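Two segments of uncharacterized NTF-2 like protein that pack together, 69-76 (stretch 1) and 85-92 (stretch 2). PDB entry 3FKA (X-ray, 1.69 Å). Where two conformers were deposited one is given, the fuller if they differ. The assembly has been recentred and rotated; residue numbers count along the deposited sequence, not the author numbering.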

ATOM      1  N   ASP B  69       5.152 -17.102 -21.979  1.00 32.11           N
ATOM      2  CA  ASP B  69       4.549 -15.811 -21.711  0.50 33.11           C
ATOM      3  C   ASP B  69       4.295 -15.885 -20.210  1.00 33.53           C
ATOM      4  O   ASP B  69       3.364 -16.583 -19.758  1.00 33.95           O
ATOM      5  CB  ASP B  69       3.271 -15.593 -22.515  0.50 33.48           C
ATOM      6  CG  ASP B  69       2.705 -14.184 -22.360  0.50 33.94           C
ATOM      7  OD1 ASP B  69       3.442 -13.261 -21.945  0.50 34.53           O
ATOM      8  OD2 ASP B  69       1.513 -13.995 -22.682  0.50 34.50           O
ATOM      9  N   PRO B  70       5.110 -15.173 -19.423  1.00 33.88           N
ATOM     10  CA  PRO B  70       4.921 -15.306 -17.984  1.00 34.04           C
ATOM     11  C   PRO B  70       3.770 -14.523 -17.380  1.00 33.27           C
ATOM     12  O   PRO B  70       3.461 -13.445 -17.863  1.00 33.35           O
ATOM     13  CB  PRO B  70       6.219 -14.728 -17.443  1.00 34.04           C
ATOM     14  CG  PRO B  70       6.533 -13.629 -18.383  1.00 34.43           C
ATOM     15  CD  PRO B  70       6.138 -14.158 -19.727  1.00 34.19           C
ATOM     16  N   PHE B  71       3.142 -15.114 -16.359  1.00 32.52           N
ATOM     17  CA  PHE B  71       2.090 -14.454 -15.625  1.00 31.63           C
ATOM     18  C   PHE B  71       2.714 -13.443 -14.685  1.00 30.07           C
ATOM     19  O   PHE B  71       3.699 -13.757 -14.029  1.00 28.89           O
ATOM     20  CB  PHE B  71       1.276 -15.401 -14.733  1.00 32.55           C
ATOM     21  CG  PHE B  71       0.563 -14.675 -13.588  1.00 32.70           C
ATOM     22  CD1 PHE B  71      -0.652 -14.035 -13.792  1.00 33.14           C
ATOM     23  CD2 PHE B  71       1.155 -14.586 -12.315  1.00 33.01           C
ATOM     24  CE1 PHE B  71      -1.279 -13.347 -12.752  1.00 32.93           C
ATOM     25  CE2 PHE B  71       0.542 -13.886 -11.282  1.00 32.87           C
ATOM     26  CZ  PHE B  71      -0.677 -13.274 -11.503  1.00 32.85           C
ATOM     27  N   TRP B  72       2.135 -12.252 -14.600  1.00 29.15           N
ATOM     28  CA  TRP B  72       2.564 -11.245 -13.623  1.00 28.97           C
ATOM     29  C   TRP B  72       1.452 -10.220 -13.427  1.00 27.68           C
ATOM     30  O   TRP B  72       0.602 -10.027 -14.308  1.00 26.70           O
ATOM     31  CB  TRP B  72       3.875 -10.533 -13.973  1.00 30.78           C
ATOM     32  CG  TRP B  72       3.806  -9.785 -15.245  1.00 31.20           C
ATOM     33  CD1 TRP B  72       3.903 -10.312 -16.496  1.00 31.68           C
ATOM     34  CD2 TRP B  72       3.647  -8.386 -15.410  1.00 31.60           C
ATOM     35  NE1 TRP B  72       3.809  -9.327 -17.433  1.00 31.98           N
ATOM     36  CE2 TRP B  72       3.650  -8.129 -16.795  1.00 31.83           C
ATOM     37  CE3 TRP B  72       3.499  -7.320 -14.527  1.00 31.54           C
ATOM     38  CZ2 TRP B  72       3.504  -6.846 -17.315  1.00 31.76           C
ATOM     39  CZ3 TRP B  72       3.364  -6.042 -15.039  1.00 31.70           C
ATOM     40  CH2 TRP B  72       3.363  -5.815 -16.425  1.00 31.73           C
ATOM     41  N   ALA B  73       1.472  -9.577 -12.267  1.00 26.51           N
ATOM     42  CA  ALA B  73       0.494  -8.553 -11.924  1.00 26.71           C
ATOM     43  C   ALA B  73       1.098  -7.573 -10.947  1.00 26.68           C
ATOM     44  O   ALA B  73       1.918  -7.963 -10.141  1.00 27.52           O
ATOM     45  CB  ALA B  73      -0.745  -9.194 -11.313  1.00 25.98           C
ATOM     46  N   ILE B  74       0.699  -6.310 -11.033  1.00 26.38           N
ATOM     47  CA  ILE B  74       1.141  -5.279 -10.107  1.00 26.41           C
ATOM     48  C   ILE B  74       0.037  -5.194  -9.068  1.00 25.64           C
ATOM     49  O   ILE B  74      -1.077  -4.771  -9.388  1.00 25.59           O
ATOM     50  CB  ILE B  74       1.376  -3.926 -10.785  1.00 26.81           C
ATOM     51  CG1 ILE B  74       2.575  -4.030 -11.716  1.00 27.47           C
ATOM     52  CG2 ILE B  74       1.661  -2.847  -9.765  1.00 26.16           C
ATOM     53  CD1 ILE B  74       2.761  -2.820 -12.652  1.00 27.95           C
ATOM     54  N   SER B  75       0.334  -5.643  -7.854  1.00 25.08           N
ATOM     55  CA  SER B  75      -0.611  -5.619  -6.752  1.00 24.79           C
ATOM     56  C   SER B  75      -0.593  -4.264  -6.058  1.00 23.84           C
ATOM     57  O   SER B  75      -1.599  -3.869  -5.498  1.00 23.22           O
ATOM     58  CB  SER B  75      -0.338  -6.755  -5.774  1.00 25.77           C
ATOM     59  OG  SER B  75      -0.626  -7.985  -6.410  1.00 26.38           O
ATOM     60  N   SER B  76       0.566  -3.605  -6.004  1.00 23.43           N
ATOM     61  CA  SER B  76       0.602  -2.250  -5.465  1.00 23.53           C
ATOM     62  C   SER B  76       1.837  -1.500  -5.925  1.00 23.42           C
ATOM     63  O   SER B  76       2.864  -2.110  -6.269  1.00 23.46           O
ATOM     64  CB  SER B  76       0.518  -2.194  -3.929  1.00 24.46           C
ATOM     65  OG  SER B  76       1.727  -2.579  -3.317  1.00 25.02           O
HETATM   66  N   MSE B  85       8.013   1.914  -4.190  1.00 25.11           N
HETATM   67  CA  MSE B  85       8.024   0.569  -3.665  0.57 27.44           C
HETATM   68  C   MSE B  85       6.844  -0.130  -4.337  1.00 25.99           C
HETATM   69  O   MSE B  85       5.745   0.432  -4.379  1.00 25.09           O
HETATM   70  CB  MSE B  85       7.970   0.624  -2.161  0.57 29.07           C
HETATM   71  CG  MSE B  85       8.222  -0.677  -1.534  0.57 30.64           C
HETATM   72 SE   MSE B  85       8.337  -0.490   0.395  0.43 33.17          SE
HETATM   73  CE  MSE B  85       6.706   0.537   0.764  0.57 31.71           C
ATOM     74  N   LEU B  86       7.091  -1.324  -4.865  1.00 25.76           N
ATOM     75  CA  LEU B  86       6.111  -2.080  -5.636  0.50 26.13           C
ATOM     76  C   LEU B  86       5.922  -3.491  -5.143  1.00 25.70           C
ATOM     77  O   LEU B  86       6.885  -4.132  -4.728  1.00 26.19           O
ATOM     78  CB  LEU B  86       6.603  -2.224  -7.085  0.50 26.40           C
ATOM     79  CG  LEU B  86       6.799  -1.147  -8.188  0.50 26.50           C
ATOM     80  CD1 LEU B  86       5.510  -0.841  -8.967  0.50 25.88           C
ATOM     81  CD2 LEU B  86       7.480   0.135  -7.659  0.50 26.23           C
ATOM     82  N   HIS B  87       4.695  -3.983  -5.224  1.00 24.20           N
ATOM     83  CA  HIS B  87       4.344  -5.368  -4.880  1.00 24.02           C
ATOM     84  C   HIS B  87       3.944  -5.966  -6.231  1.00 23.70           C
ATOM     85  O   HIS B  87       2.944  -5.540  -6.831  1.00 23.25           O
ATOM     86  CB  HIS B  87       3.243  -5.505  -3.827  1.00 24.19           C
ATOM     87  CG  HIS B  87       2.733  -6.902  -3.637  1.00 23.66           C
ATOM     88  ND1 HIS B  87       1.513  -7.174  -3.050  1.00 23.89           N
ATOM     89  CD2 HIS B  87       3.249  -8.100  -4.001  1.00 23.80           C
ATOM     90  CE1 HIS B  87       1.330  -8.482  -3.014  1.00 23.70           C
ATOM     91  NE2 HIS B  87       2.369  -9.068  -3.584  1.00 23.44           N
ATOM     92  N   VAL B  88       4.726  -6.939  -6.701  1.00 23.60           N
ATOM     93  CA  VAL B  88       4.484  -7.612  -7.940  1.00 23.72           C
ATOM     94  C   VAL B  88       4.302  -9.112  -7.721  1.00 24.28           C
ATOM     95  O   VAL B  88       5.057  -9.712  -6.936  1.00 24.84           O
ATOM     96  CB  VAL B  88       5.697  -7.437  -8.943  1.00 24.33           C
ATOM     97  CG1 VAL B  88       5.431  -8.112 -10.311  1.00 23.93           C
ATOM     98  CG2 VAL B  88       6.045  -5.943  -9.153  1.00 24.85           C
ATOM     99  N   GLU B  89       3.278  -9.685  -8.352  1.00 24.42           N
ATOM    100  CA  GLU B  89       3.022 -11.116  -8.334  0.50 25.35           C
ATOM    101  C   GLU B  89       3.605 -11.645  -9.609  1.00 25.86           C
ATOM    102  O   GLU B  89       3.398 -11.037 -10.648  1.00 25.66           O
ATOM    103  CB  GLU B  89       1.546 -11.470  -8.399  0.50 25.55           C
ATOM    104  CG  GLU B  89       0.684 -11.054  -7.258  0.50 25.56           C
ATOM    105  CD  GLU B  89      -0.762 -11.519  -7.449  0.50 25.70           C
ATOM    106  OE1 GLU B  89      -1.170 -11.827  -8.584  0.50 25.05           O
ATOM    107  OE2 GLU B  89      -1.507 -11.592  -6.460  0.50 26.30           O
ATOM    108  N   ASN B  90       4.337 -12.753  -9.569  1.00 26.66           N
ATOM    109  CA  ASN B  90       4.872 -13.285 -10.828  1.00 27.87           C
ATOM    110  C   ASN B  90       5.240 -14.744 -10.732  1.00 28.05           C
ATOM    111  O   ASN B  90       5.468 -15.247  -9.655  1.00 27.16           O
ATOM    112  CB  ASN B  90       6.048 -12.454 -11.337  1.00 29.29           C
ATOM    113  CG  ASN B  90       7.214 -12.444 -10.412  1.00 30.37           C
ATOM    114  OD1 ASN B  90       7.882 -13.450 -10.234  1.00 32.24           O
ATOM    115  ND2 ASN B  90       7.544 -11.280  -9.903  1.00 31.90           N
ATOM    116  N   ASP B  91       5.235 -15.406 -11.881  1.00 28.06           N
ATOM    117  CA  ASP B  91       5.628 -16.791 -11.976  1.00 28.83           C
ATOM    118  C   ASP B  91       7.041 -16.833 -12.507  1.00 28.41           C
ATOM    119  O   ASP B  91       7.408 -16.035 -13.361  1.00 27.51           O
ATOM    120  CB  ASP B  91       4.757 -17.600 -12.932  1.00 30.26           C
ATOM    121  CG  ASP B  91       3.396 -17.900 -12.385  1.00 31.36           C
ATOM    122  OD1 ASP B  91       3.179 -17.680 -11.192  1.00 32.96           O
ATOM    123  OD2 ASP B  91       2.543 -18.405 -13.144  1.00 32.59           O
ATOM    124  N   TRP B  92       7.831 -17.744 -11.969  1.00 27.74           N
ATOM    125  CA  TRP B  92       9.196 -17.957 -12.426  1.00 27.86           C
ATOM    126  C   TRP B  92       9.596 -19.379 -12.068  1.00 27.58           C
ATOM    127  O   TRP B  92       9.395 -19.812 -10.935  1.00 27.31           O
ATOM    128  CB  TRP B  92      10.182 -16.958 -11.811  1.00 28.29           C
ATOM    129  CG  TRP B  92      11.615 -17.233 -12.238  1.00 28.30           C
ATOM    130  CD1 TRP B  92      12.163 -16.968 -13.446  1.00 28.54           C
ATOM    131  CD2 TRP B  92      12.656 -17.819 -11.446  1.00 28.09           C
ATOM    132  NE1 TRP B  92      13.485 -17.347 -13.468  1.00 28.47           N
ATOM    133  CE2 TRP B  92      13.820 -17.865 -12.251  1.00 28.31           C
ATOM    134  CE3 TRP B  92      12.720 -18.317 -10.139  1.00 28.81           C
ATOM    135  CZ2 TRP B  92      15.034 -18.394 -11.798  1.00 28.53           C
ATOM    136  CZ3 TRP B  92      13.948 -18.823  -9.670  1.00 28.67           C
ATOM    137  CH2 TRP B  92      15.076 -18.870 -10.508  1.00 28.69           C
TER
HETATM  138  O   HOH W   1       3.314 -18.272 -15.943  1.00 41.40           O
HETATM  139  O   HOH W   2      -1.244  -9.973  -4.358  0.50 11.47           O
HETATM  140  O   HOH W   3       3.435  -0.434  -2.889  1.00 22.22           O

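Strands 72-76 and 85-92 run antiparallel, with 165° between their directions. Backbone hydrogen bonds hold them together. Ala73 and Glu89 form a reciprocal pair: Ala73 N donates to Glu89 O at 2.9 Å, and Glu89 N donates to Ala73 O at 2.8 Å. Farther back, Asp91 N donates to Phe71 O at 3.1 Å.

The register then shifts by one residue, giving a beta bulge at Ser75. Its phi/psi of -85/-33 leaves the extended range of its neighbours. As a result two successive amides share one acceptor: Ser75 N lies 2.8 Å from His87 O, and Ser76 N lies 3.2 Å from it. His87 N closes the pair by donating to Ser76 O at 2.8 Å.

The bulge also affects Ser75, whose CA-to-CB bond points toward the other strand. His87 has chi1 t (171°), which places its imidazole beside this serine. Ser75 CB sits over one ring face, 3.7 Å from the centroid of the His87 ring, in a CH-pi contact. Ser75 is m at chi1, and its OG reaches 3.4 Å from Glu89 CG. Ser76 is p, and its OG lies 3.3 Å from His87 CB.

Glu89 is m at chi1 and t at chi2, so its chain projects outward from the face it shares with Ala73, Ser76 and His87, and its carboxylate stands off the backbone. Ala73 CB lies beside it, 3.8 Å from Glu89 OE1. The same oxygen meets the edge of the Phe71 ring, 3.3 Å from Phe71 CZ. A ring edge carries slightly positive hydrogens, so a carboxylate oxygen is a favourable neighbour. Phe71 reaches it with chi1 t (158°) and chi2 82°.

Trp72, Ile74, Val88 and Asn90 project from the other face. Trp72 and Asn90 are both p at chi1. They meet near their bases, with Trp72 CB 3.9 Å from Asn90 CB, and their ends lead away from the opposing strands. Ile74, m then t, brings CG2 to 4.4 Å from Leu86 CD1, a loose apolar contact.

Three waters bridge polar groups of the two stretches. Water 1 accepts from Phe71 N at 3.2 Å and donates to Asp91 OD2 at 2.9 Å. Water 2 lies 2.9 Å from Ser75 OG and donates to Glu89 OE2 at 2.7 Å. Water 3 lies 2.8 Å from Ser76 OG and donates to Met85 O at 2.9 Å.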